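Local coordinates for protein Lysine/ornithine decarboxylase (PDB 5GJO) that decarboxylates L-lysine and L-ornithine with similar efficiency, yielding cadaverine and putrescine, as a pyridoxal 5'-phosphate-dependent homodimer, at residues His180-Leu186 / Gly219-Val223; Lys144-Asp148 / Tyr299-Cys303. The protein carries 2 engineered substitutions. All coordinates share one frame. Numbering follows the deposited sequence.

Interaction 1. Residues His180-Leu186 / Gly219-Val223; sequences HVGSQSL and GGFPV. With PLP (pyridoxal-5'-phosphate), chain H.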
# COMPACT_ATOMS: atom_id res chain seq x y z
N HIS A 180 8.39 23.40 -1.32
CA HIS A 180 8.74 22.22 -0.46
C HIS A 180 10.08 21.75 -1.03
O HIS A 180 10.18 21.46 -2.24
CB HIS A 180 7.69 21.17 -0.50
CG HIS A 180 7.77 20.20 0.62
ND1 HIS A 180 8.95 19.57 0.93
CD2 HIS A 180 6.85 19.73 1.49
CE1 HIS A 180 8.76 18.70 1.92
NE2 HIS A 180 7.50 18.78 2.29
N VAL A 181 11.05 21.68 -0.16
CA VAL A 181 12.41 21.31 -0.59
C VAL A 181 12.57 19.81 -0.93
O VAL A 181 13.56 19.39 -1.57
CB VAL A 181 13.49 21.74 0.40
CG1 VAL A 181 13.54 23.23 0.63
CG2 VAL A 181 13.45 20.97 1.69
N GLY A 182 11.59 19.04 -0.49
CA GLY A 182 11.58 17.59 -0.61
C GLY A 182 11.57 16.92 0.76
O GLY A 182 11.87 17.54 1.73
N SER A 183 11.14 15.66 0.79
CA SER A 183 11.02 14.94 2.06
C SER A 183 12.33 14.33 2.55
O SER A 183 13.15 13.91 1.78
CB SER A 183 9.90 13.90 2.03
OG SER A 183 9.50 13.57 3.33
N GLN A 184 12.48 14.29 3.87
CA GLN A 184 13.69 13.83 4.48
C GLN A 184 14.88 14.59 3.92
O GLN A 184 15.71 14.03 3.28
CB GLN A 184 13.88 12.32 4.36
CG GLN A 184 15.10 11.80 5.11
CD GLN A 184 14.88 11.68 6.61
OE1 GLN A 184 13.89 12.11 7.14
NE2 GLN A 184 15.85 11.08 7.29
N SER A 185 14.87 15.90 4.10
CA SER A 185 15.94 16.73 3.62
C SER A 185 17.07 16.75 4.64
O SER A 185 16.87 17.05 5.79
CB SER A 185 15.44 18.15 3.39
OG SER A 185 16.49 18.99 3.05
N LEU A 186 18.26 16.41 4.18
CA LEU A 186 19.45 16.52 4.99
C LEU A 186 20.18 17.83 4.68
O LEU A 186 21.24 18.05 5.17
CB LEU A 186 20.36 15.30 4.83
CG LEU A 186 19.66 13.94 5.00
CD1 LEU A 186 20.59 12.76 4.84
CD2 LEU A 186 18.97 13.87 6.34
N GLY A 219 7.67 21.39 4.26
CA GLY A 219 8.17 20.53 5.33
C GLY A 219 9.56 20.08 5.05
O GLY A 219 10.40 20.86 4.56
N GLY A 220 9.79 18.77 5.22
CA GLY A 220 11.04 18.11 4.89
C GLY A 220 12.01 17.90 6.03
O GLY A 220 13.04 17.29 5.84
N PHE A 221 11.66 18.42 7.19
CA PHE A 221 12.50 18.21 8.35
C PHE A 221 12.67 16.66 8.55
O PHE A 221 11.69 15.94 8.51
CB PHE A 221 11.87 18.85 9.57
CG PHE A 221 11.48 20.29 9.36
CD1 PHE A 221 12.41 21.24 9.36
CD2 PHE A 221 10.18 20.60 9.01
CE1 PHE A 221 12.05 22.58 9.14
CE2 PHE A 221 9.81 21.90 8.73
CZ PHE A 221 10.74 22.88 8.82
N PRO A 222 13.90 16.17 8.79
CA PRO A 222 14.15 14.75 8.77
C PRO A 222 13.96 14.06 10.08
O PRO A 222 13.88 14.68 11.12
CB PRO A 222 15.59 14.68 8.26
CG PRO A 222 16.21 15.85 8.93
CD PRO A 222 15.14 16.92 8.64
N VAL A 223 13.85 12.77 10.00
CA VAL A 223 13.71 11.89 11.21
C VAL A 223 14.79 10.76 11.09
O VAL A 223 15.16 10.35 9.97
CB VAL A 223 12.29 11.31 11.07
CG1 VAL A 223 12.04 9.96 11.75
CG2 VAL A 223 11.24 12.38 11.43
N1 PLP H . 3.27 19.67 2.92
C2 PLP H . 3.16 19.26 1.64
C2A PLP H . 2.44 20.11 0.63
C3 PLP H . 3.76 17.96 1.22
O3 PLP H . 3.66 17.53 -0.07
C4 PLP H . 4.46 17.16 2.25
C4A PLP H . 5.08 15.86 1.93
O4A PLP H . 4.69 15.22 0.97
C5 PLP H . 4.50 17.73 3.62
C6 PLP H . 3.90 18.96 3.87
C5A PLP H . 5.20 16.97 4.73
O4P PLP H . 6.52 16.63 4.31
P PLP H . 7.58 16.03 5.37
O1P PLP H . 7.75 17.13 6.38
O2P PLP H . 8.80 15.75 4.54
O3P PLP H . 6.89 14.79 5.91
O HOH W 1 10.34 22.49 2.41
O HOH W 2 10.77 14.76 6.03
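The carboxamide of Q184 pairs with the main chain of V223 through two hydrogen bonds: Q184 OE1 accepts from V223 N (2.9 Å) and Q184 NE2 donates to V223 O (2.9 Å), so one side chain satisfies both main-chain groups. Beside it, S185 N donates to G220 O (2.9 Å). P222 CB packs on L186 CD2 (4.0 Å). A CB on G220 would clash with G182 O, which lies 3.3 Å from G220 CA; one on G219 would strike the phosphate. This close fit puts three donors on PLP: G220 N to O1P (2.9 Å), S183 OG to O2P (2.6 Å) and H180 NE2 to the ester oxygen O4P (3.1 Å). S183 OG is also hydrogen-bonded to R259 NH2. Water 2 bridges Q184 N, F221 O and PLP O2P. The two loops, each following a barrel strand, thus grip the phosphate together. Because H180 ND1 accepts from G182 N (3.0 Å), the proton sits on NE2, consistent with a neutral imidazole donating to the cofactor.

Interaction 2. Residues Lys144-Asp148 / Tyr299-Cys303; sequences KALVD and YDHWC. Engineered in segment 299-303: C303 (natural residue Thr). With NA (sodium ion), chain J; SO4 (sulfate ion), chain C.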
# COMPACT_ATOMS: atom_id res chain seq x y z
N LYS A 144 19.88 16.94 -1.40
CA LYS A 144 19.82 15.94 -0.35
C LYS A 144 18.40 15.62 0.14
O LYS A 144 18.16 15.54 1.31
CB LYS A 144 20.68 16.39 0.83
CG LYS A 144 22.11 16.71 0.49
CD LYS A 144 22.85 17.15 1.73
CE LYS A 144 24.27 17.55 1.43
NZ LYS A 144 24.96 17.75 2.72
N ALA A 145 17.49 15.38 -0.79
CA ALA A 145 16.13 15.04 -0.42
C ALA A 145 15.89 13.58 -0.74
O ALA A 145 16.22 13.14 -1.80
CB ALA A 145 15.15 15.89 -1.19
N LEU A 146 15.33 12.84 0.19
CA LEU A 146 15.01 11.44 -0.10
C LEU A 146 13.91 11.30 -1.12
O LEU A 146 13.97 10.38 -1.94
CB LEU A 146 14.59 10.74 1.16
CG LEU A 146 14.38 9.20 1.09
CD1 LEU A 146 15.70 8.50 0.81
CD2 LEU A 146 13.72 8.69 2.36
N VAL A 147 12.93 12.19 -1.04
CA VAL A 147 11.76 12.21 -1.90
C VAL A 147 11.82 13.54 -2.64
O VAL A 147 11.71 14.66 -2.03
CB VAL A 147 10.46 12.07 -1.10
CG1 VAL A 147 9.26 12.07 -2.03
CG2 VAL A 147 10.40 10.80 -0.25
N ASP A 148 11.91 13.46 -3.96
CA ASP A 148 11.91 14.68 -4.79
C ASP A 148 10.49 15.24 -4.89
O ASP A 148 9.57 14.54 -5.41
CB ASP A 148 12.45 14.28 -6.15
CG ASP A 148 12.32 15.36 -7.23
OD1 ASP A 148 12.20 16.57 -6.93
OD2 ASP A 148 12.43 14.96 -8.41
N TYR A 299 7.46 2.46 -0.46
CA TYR A 299 7.06 3.77 -0.93
C TYR A 299 7.97 4.89 -0.47
O TYR A 299 7.96 5.95 -1.09
CB TYR A 299 5.62 4.14 -0.53
CG TYR A 299 4.57 3.39 -1.24
CD1 TYR A 299 4.17 3.76 -2.50
CD2 TYR A 299 3.96 2.30 -0.66
CE1 TYR A 299 3.23 3.04 -3.17
CE2 TYR A 299 2.97 1.60 -1.34
CZ TYR A 299 2.64 1.96 -2.60
OH TYR A 299 1.61 1.32 -3.28
N ASP A 300 8.67 4.72 0.62
CA ASP A 300 9.38 5.84 1.31
C ASP A 300 10.86 5.50 1.38
O ASP A 300 11.58 6.19 2.10
CB ASP A 300 8.78 6.00 2.71
CG ASP A 300 9.11 7.32 3.38
OD1 ASP A 300 9.15 8.37 2.72
OD2 ASP A 300 9.36 7.29 4.62
N HIS A 301 11.30 4.46 0.62
CA HIS A 301 12.69 4.02 0.51
C HIS A 301 13.34 3.89 1.90
O HIS A 301 14.51 4.27 2.09
CB HIS A 301 13.54 5.00 -0.34
CG HIS A 301 12.85 5.46 -1.59
ND1 HIS A 301 12.61 6.81 -1.85
CD2 HIS A 301 12.23 4.77 -2.58
CE1 HIS A 301 11.91 6.92 -2.97
NE2 HIS A 301 11.68 5.70 -3.44
N TRP A 302 12.62 3.41 2.89
CA TRP A 302 13.02 3.57 4.29
C TRP A 302 13.56 2.31 4.97
O TRP A 302 13.24 1.23 4.56
CB TRP A 302 11.84 4.12 5.09
CG TRP A 302 12.21 4.83 6.36
CD1 TRP A 302 12.28 4.30 7.60
CD2 TRP A 302 12.55 6.21 6.50
NE1 TRP A 302 12.64 5.25 8.51
CE2 TRP A 302 12.81 6.44 7.85
CE3 TRP A 302 12.64 7.28 5.61
CZ2 TRP A 302 13.16 7.69 8.34
CZ3 TRP A 302 12.98 8.50 6.09
CH2 TRP A 302 13.25 8.70 7.45
N CYS A 303 14.42 2.48 5.98
CA CYS A 303 14.94 1.32 6.76
C CYS A 303 14.66 1.63 8.20
O CYS A 303 15.18 2.65 8.67
CB CYS A 303 16.46 1.29 6.54
SG CYS A 303 17.37 0.06 7.57
NA NA J . -0.08 0.75 -1.74
S SO4 C . 23.79 21.57 3.09
O1 SO4 C . 22.92 22.27 4.09
O2 SO4 C . 25.06 22.27 2.96
O3 SO4 C . 24.03 20.26 3.76
O4 SO4 C . 23.13 21.36 1.77
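L146 gives up the most surface here, 84 Å², and its CA-to-CB bond points toward 299-303. L146 CD2 lies 3.3 Å from D300 O and 3.7 Å from W302 CE3, at the edge of the indole. H301 (47 Å²) also has its CA-to-CB bond directed toward 144-148, and the edge of its ring lies near L146 O. V147 (30 Å²) sets CG2 4.0 Å from D300 OD1; the D300 carboxylate is held by a salt bridge to R259. No hydrogen bond crosses between the segments, so the contact rests on van der Waals packing. D325 and I327 of the second subunit pack on V147 and H301, while Y299 OH binds a sodium ion (2.4 Å) together with S357 O of that subunit. The engineered C303 forms a disulfide with C226, the second engineered cysteine. L146 and V147 form a classic beta bulge opposite S183. The loop after barrel strand 133-137 here meets the loop between helix 296-299 and strand 306-307, a barrel-to-beta-domain junction at the subunit interface, as in the class-II (ornithine decarboxylase-like) fold.

Interactions 1 and 2, with centres about 9 Å apart, meet where 180-186 of interaction 1 runs beside 144-148 of interaction 2: L186 N lies 3.0 Å from K144 O and S183 N 3.0 Å from V147 O, both probable hydrogen bonds. Packing adds to this, with Q184 OE1 3.5 Å from W302 CH2 and S183 O 3.5 Å from L146 CB. The cofactor touches interaction 1 directly, whereas in interaction 2 about 6 Å separate the V147 side chain from the bound PLP. R259 ties the two together, hydrogen-bonding S183 and pairing with D300. Thus the phosphate-binding loops connect to 299-303 both through 144-148 and directly, by Q184 on W302, and so to the second subunit.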